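Local coordinates for protein similar to N-acetyltransferase (Staphylococcus aureus subsp. aureus, PDB 4MBU) that probably transfers an acetyl group from acetyl-coenzyme A to an amine substrate, as a Gcn5-related N-acetyltransferase, at residues 44-56 with 64-76. Numbering follows the deposited sequence.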
# COMPACT_ATOMS: atom_id res chain seq x y z
N TRP A 44 23.88 17.69 15.73
CA TRP A 44 22.86 16.64 15.75
C TRP A 44 23.18 15.60 16.84
O TRP A 44 22.32 15.27 17.66
CB TRP A 44 22.78 16.00 14.36
CG TRP A 44 21.97 14.72 14.25
CD1 TRP A 44 20.62 14.61 13.98
CD2 TRP A 44 22.46 13.38 14.37
NE1 TRP A 44 20.26 13.28 13.93
CE2 TRP A 44 21.37 12.51 14.17
CE3 TRP A 44 23.72 12.84 14.63
CZ2 TRP A 44 21.51 11.12 14.22
CZ3 TRP A 44 23.86 11.46 14.68
CH2 TRP A 44 22.76 10.62 14.48
N PHE A 45 24.42 15.12 16.85
CA PHE A 45 24.88 14.16 17.84
C PHE A 45 24.77 14.69 19.28
O PHE A 45 24.31 13.98 20.18
CB PHE A 45 26.33 13.75 17.54
CG PHE A 45 26.90 12.75 18.51
CD1 PHE A 45 26.65 11.40 18.36
CD2 PHE A 45 27.69 13.16 19.57
CE1 PHE A 45 27.17 10.47 19.24
CE2 PHE A 45 28.22 12.24 20.46
CZ PHE A 45 27.96 10.89 20.29
N GLU A 46 25.20 15.93 19.48
CA GLU A 46 25.15 16.53 20.81
C GLU A 46 23.71 16.68 21.28
O GLU A 46 23.39 16.42 22.44
CB GLU A 46 25.87 17.89 20.83
CG GLU A 46 27.39 17.80 20.72
CD GLU A 46 28.06 19.17 20.76
OE1 GLU A 46 27.34 20.18 20.95
OE2 GLU A 46 29.30 19.24 20.60
N THR A 47 22.84 17.09 20.36
CA THR A 47 21.41 17.22 20.64
C THR A 47 20.77 15.88 21.01
O THR A 47 19.99 15.79 21.97
CB THR A 47 20.68 17.83 19.43
OG1 THR A 47 21.17 19.16 19.22
CG2 THR A 47 19.17 17.87 19.67
N LYS A 48 21.09 14.83 20.25
CA LYS A 48 20.62 13.48 20.56
C LYS A 48 21.12 13.05 21.94
O LYS A 48 20.40 12.39 22.69
CB LYS A 48 21.10 12.47 19.50
CG LYS A 48 20.38 12.57 18.15
CD LYS A 48 19.24 11.57 18.09
CE LYS A 48 18.36 11.78 16.86
NZ LYS A 48 17.14 10.90 16.98
N GLN A 49 22.35 13.43 22.27
CA GLN A 49 22.90 13.10 23.58
C GLN A 49 22.15 13.82 24.70
O GLN A 49 21.86 13.23 25.74
CB GLN A 49 24.40 13.40 23.65
CG GLN A 49 25.27 12.41 22.90
CD GLN A 49 26.69 12.32 23.45
OE1 GLN A 49 27.40 13.33 23.56
NE2 GLN A 49 27.11 11.11 23.81
N ARG A 50 21.83 15.09 24.49
CA ARG A 50 21.07 15.86 25.47
C ARG A 50 19.67 15.29 25.66
O ARG A 50 19.15 15.23 26.78
CB ARG A 50 20.97 17.34 25.06
CG ARG A 50 22.29 18.09 24.96
CD ARG A 50 22.06 19.60 24.91
NE ARG A 50 21.00 19.96 23.98
CZ ARG A 50 21.20 20.38 22.73
NH1 ARG A 50 22.44 20.49 22.26
NH2 ARG A 50 20.17 20.69 21.96
N ASN A 51 19.06 14.85 24.56
CA ASN A 51 17.69 14.35 24.60
C ASN A 51 17.56 12.88 24.96
O ASN A 51 16.46 12.33 24.95
CB ASN A 51 17.00 14.63 23.25
CG ASN A 51 16.78 16.11 23.00
OD1 ASN A 51 16.76 16.91 23.94
ND2 ASN A 51 16.61 16.49 21.74
N HIS A 52 18.68 12.23 25.27
CA HIS A 52 18.71 10.79 25.53
C HIS A 52 18.03 9.96 24.42
O HIS A 52 17.32 9.00 24.70
CB HIS A 52 18.14 10.47 26.92
CG HIS A 52 18.95 11.02 28.04
ND1 HIS A 52 18.67 12.23 28.64
CD2 HIS A 52 20.04 10.53 28.68
CE1 HIS A 52 19.55 12.46 29.60
NE2 HIS A 52 20.40 11.44 29.64
N GLU A 53 18.26 10.35 23.18
CA GLU A 53 17.79 9.57 22.05
C GLU A 53 18.94 8.70 21.57
O GLU A 53 20.07 9.17 21.46
CB GLU A 53 17.27 10.49 20.93
CG GLU A 53 16.09 11.36 21.37
CD GLU A 53 15.65 12.38 20.33
OE1 GLU A 53 16.30 12.51 19.27
OE2 GLU A 53 14.63 13.06 20.58
N PRO A 54 18.67 7.43 21.26
CA PRO A 54 19.75 6.52 20.90
C PRO A 54 20.26 6.73 19.47
O PRO A 54 19.51 7.16 18.58
CB PRO A 54 19.10 5.14 21.02
CG PRO A 54 17.64 5.40 20.69
CD PRO A 54 17.33 6.80 21.16
N ILE A 55 21.54 6.42 19.26
CA ILE A 55 22.11 6.32 17.93
C ILE A 55 22.91 5.03 17.93
O ILE A 55 23.81 4.85 18.76
CB ILE A 55 23.07 7.49 17.62
CG1 ILE A 55 22.42 8.83 17.94
CG2 ILE A 55 23.50 7.44 16.15
CD1 ILE A 55 23.38 10.00 17.94
N PHE A 56 22.58 4.12 17.02
CA PHE A 56 23.32 2.87 16.93
C PHE A 56 24.06 2.83 15.61
O PHE A 56 23.59 3.38 14.62
CB PHE A 56 22.37 1.67 17.04
CG PHE A 56 21.60 1.64 18.33
CD1 PHE A 56 22.24 1.34 19.53
CD2 PHE A 56 20.23 1.90 18.35
CE1 PHE A 56 21.54 1.30 20.72
CE2 PHE A 56 19.52 1.87 19.53
CZ PHE A 56 20.18 1.56 20.72
N VAL A 64 32.35 1.58 10.11
CA VAL A 64 30.93 1.85 10.30
C VAL A 64 30.18 1.72 8.96
O VAL A 64 30.34 2.55 8.06
CB VAL A 64 30.71 3.27 10.89
CG1 VAL A 64 29.22 3.65 10.85
CG2 VAL A 64 31.26 3.35 12.31
N LEU A 65 29.37 0.68 8.84
CA LEU A 65 28.66 0.40 7.60
C LEU A 65 27.19 0.79 7.68
O LEU A 65 26.47 0.75 6.67
CB LEU A 65 28.77 -1.08 7.22
CG LEU A 65 30.20 -1.62 7.08
CD1 LEU A 65 30.20 -3.08 6.62
CD2 LEU A 65 31.04 -0.76 6.13
N GLY A 66 26.73 1.14 8.88
CA GLY A 66 25.36 1.63 8.94
C GLY A 66 25.06 2.34 10.24
O GLY A 66 25.79 2.16 11.21
N PHE A 67 24.00 3.15 10.26
CA PHE A 67 23.57 3.78 11.51
C PHE A 67 22.06 3.93 11.56
O PHE A 67 21.39 3.81 10.55
CB PHE A 67 24.30 5.10 11.78
CG PHE A 67 23.75 6.28 11.03
CD1 PHE A 67 24.16 6.54 9.72
CD2 PHE A 67 22.86 7.15 11.64
CE1 PHE A 67 23.66 7.65 9.03
CE2 PHE A 67 22.36 8.26 10.96
CZ PHE A 67 22.76 8.51 9.65
N ALA A 68 21.53 4.17 12.76
CA ALA A 68 20.09 4.21 12.99
C ALA A 68 19.75 4.97 14.25
O ALA A 68 20.48 4.93 15.24
CB ALA A 68 19.52 2.81 13.07
N THR A 69 18.61 5.65 14.23
CA THR A 69 18.21 6.42 15.39
C THR A 69 16.70 6.55 15.48
O THR A 69 15.98 6.26 14.52
CB THR A 69 18.89 7.82 15.39
OG1 THR A 69 18.60 8.50 16.61
CG2 THR A 69 18.39 8.66 14.22
N PHE A 70 16.20 6.96 16.64
CA PHE A 70 14.81 7.41 16.70
C PHE A 70 14.65 8.71 17.48
O PHE A 70 15.56 9.13 18.20
CB PHE A 70 13.82 6.31 17.13
CG PHE A 70 13.95 5.84 18.57
CD1 PHE A 70 14.22 4.51 18.86
CD2 PHE A 70 13.75 6.72 19.64
CE1 PHE A 70 14.30 4.07 20.17
CE2 PHE A 70 13.85 6.28 20.96
CZ PHE A 70 14.12 4.96 21.22
N GLY A 71 13.50 9.36 17.31
CA GLY A 71 13.23 10.61 17.99
C GLY A 71 11.77 10.98 17.85
O GLY A 71 10.93 10.11 17.61
N SER A 72 11.46 12.27 17.97
CA SER A 72 10.08 12.73 17.98
C SER A 72 9.41 12.53 16.63
O SER A 72 10.05 12.68 15.59
CB SER A 72 10.03 14.21 18.38
OG SER A 72 8.82 14.82 18.00
N PHE A 73 8.13 12.17 16.63
CA PHE A 73 7.39 12.04 15.38
C PHE A 73 6.73 13.37 15.00
O PHE A 73 6.96 13.90 13.91
CB PHE A 73 6.35 10.91 15.45
CG PHE A 73 5.34 10.95 14.34
CD1 PHE A 73 5.74 10.91 13.01
CD2 PHE A 73 3.99 11.03 14.63
CE1 PHE A 73 4.80 10.96 11.98
CE2 PHE A 73 3.04 11.06 13.62
CZ PHE A 73 3.45 11.03 12.29
N ARG A 74 5.89 13.91 15.89
CA ARG A 74 5.32 15.25 15.71
C ARG A 74 5.52 16.02 17.00
O ARG A 74 5.44 15.44 18.08
CB ARG A 74 3.84 15.18 15.32
CG ARG A 74 3.62 15.00 13.82
CD ARG A 74 2.23 14.46 13.47
NE ARG A 74 1.17 15.46 13.57
CZ ARG A 74 0.93 16.39 12.65
NH1 ARG A 74 1.70 16.48 11.57
NH2 ARG A 74 -0.07 17.25 12.82
N PRO A 75 5.79 17.33 16.89
CA PRO A 75 6.17 18.14 18.06
C PRO A 75 4.96 18.69 18.81
O PRO A 75 4.59 19.86 18.62
CB PRO A 75 6.97 19.29 17.45
CG PRO A 75 6.37 19.47 16.07
CD PRO A 75 5.87 18.10 15.63
N TRP A 76 4.35 17.86 19.64
CA TRP A 76 3.28 18.27 20.54
C TRP A 76 3.33 17.24 21.66
O TRP A 76 3.52 16.06 21.39
CB TRP A 76 1.90 18.24 19.85
CG TRP A 76 1.59 19.42 18.96
CD1 TRP A 76 1.04 20.62 19.34
CD2 TRP A 76 1.77 19.51 17.54
NE1 TRP A 76 0.88 21.44 18.25
CE2 TRP A 76 1.33 20.79 17.13
CE3 TRP A 76 2.27 18.63 16.57
CZ2 TRP A 76 1.37 21.21 15.79
CZ3 TRP A 76 2.32 19.06 15.24
CH2 TRP A 76 1.87 20.33 14.87
O HOH W 1 13.36 14.14 18.76
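A chi1 of -174° swings T69 OG1 to the far side of CB from the backbone N, and a bend at chi2 (-95°) of K48 brings the lysine ammonium to it tip to tip, K48 NZ donating a hydrogen bond to T69 OG1 at 2.8 Å. The hydroxyl in turn donates to P54 O, 2.6 Å from T69 OG1 and nearly in line with the C=O bond. Threonine suits this place because OG1 accepts and donates at once, while its methyl lies at the edge of the W44 indole, T69 CG2 being 4.0 Å from W44 CZ2. K48 NZ also forms a salt bridge with E53 OE1 (2.9 Å), so its charge is probably neutralised where the lysine is buried; a water links E53 OE2 to the backbone N of S72. P54, rigid and apolar, lays its ring over one face of F70, with P54 CG 3.7 Å from the centroid of the F70 ring, a CH-pi contact. Two residues after P54, F56 and A68 form an antiparallel hydrogen-bonded pair, F56 N to A68 O at 2.9 Å and 170°, with A68 N returning a bond to F56 O. The small A68 faces L102 and L106 of helix 98-112, while F56 touches R105. Helix 38-50, closed by a Schellman motif at H52, is thus tied to the hairpin of strands 55-60 and 63-72, part of the central mixed sheet of the GNAT fold.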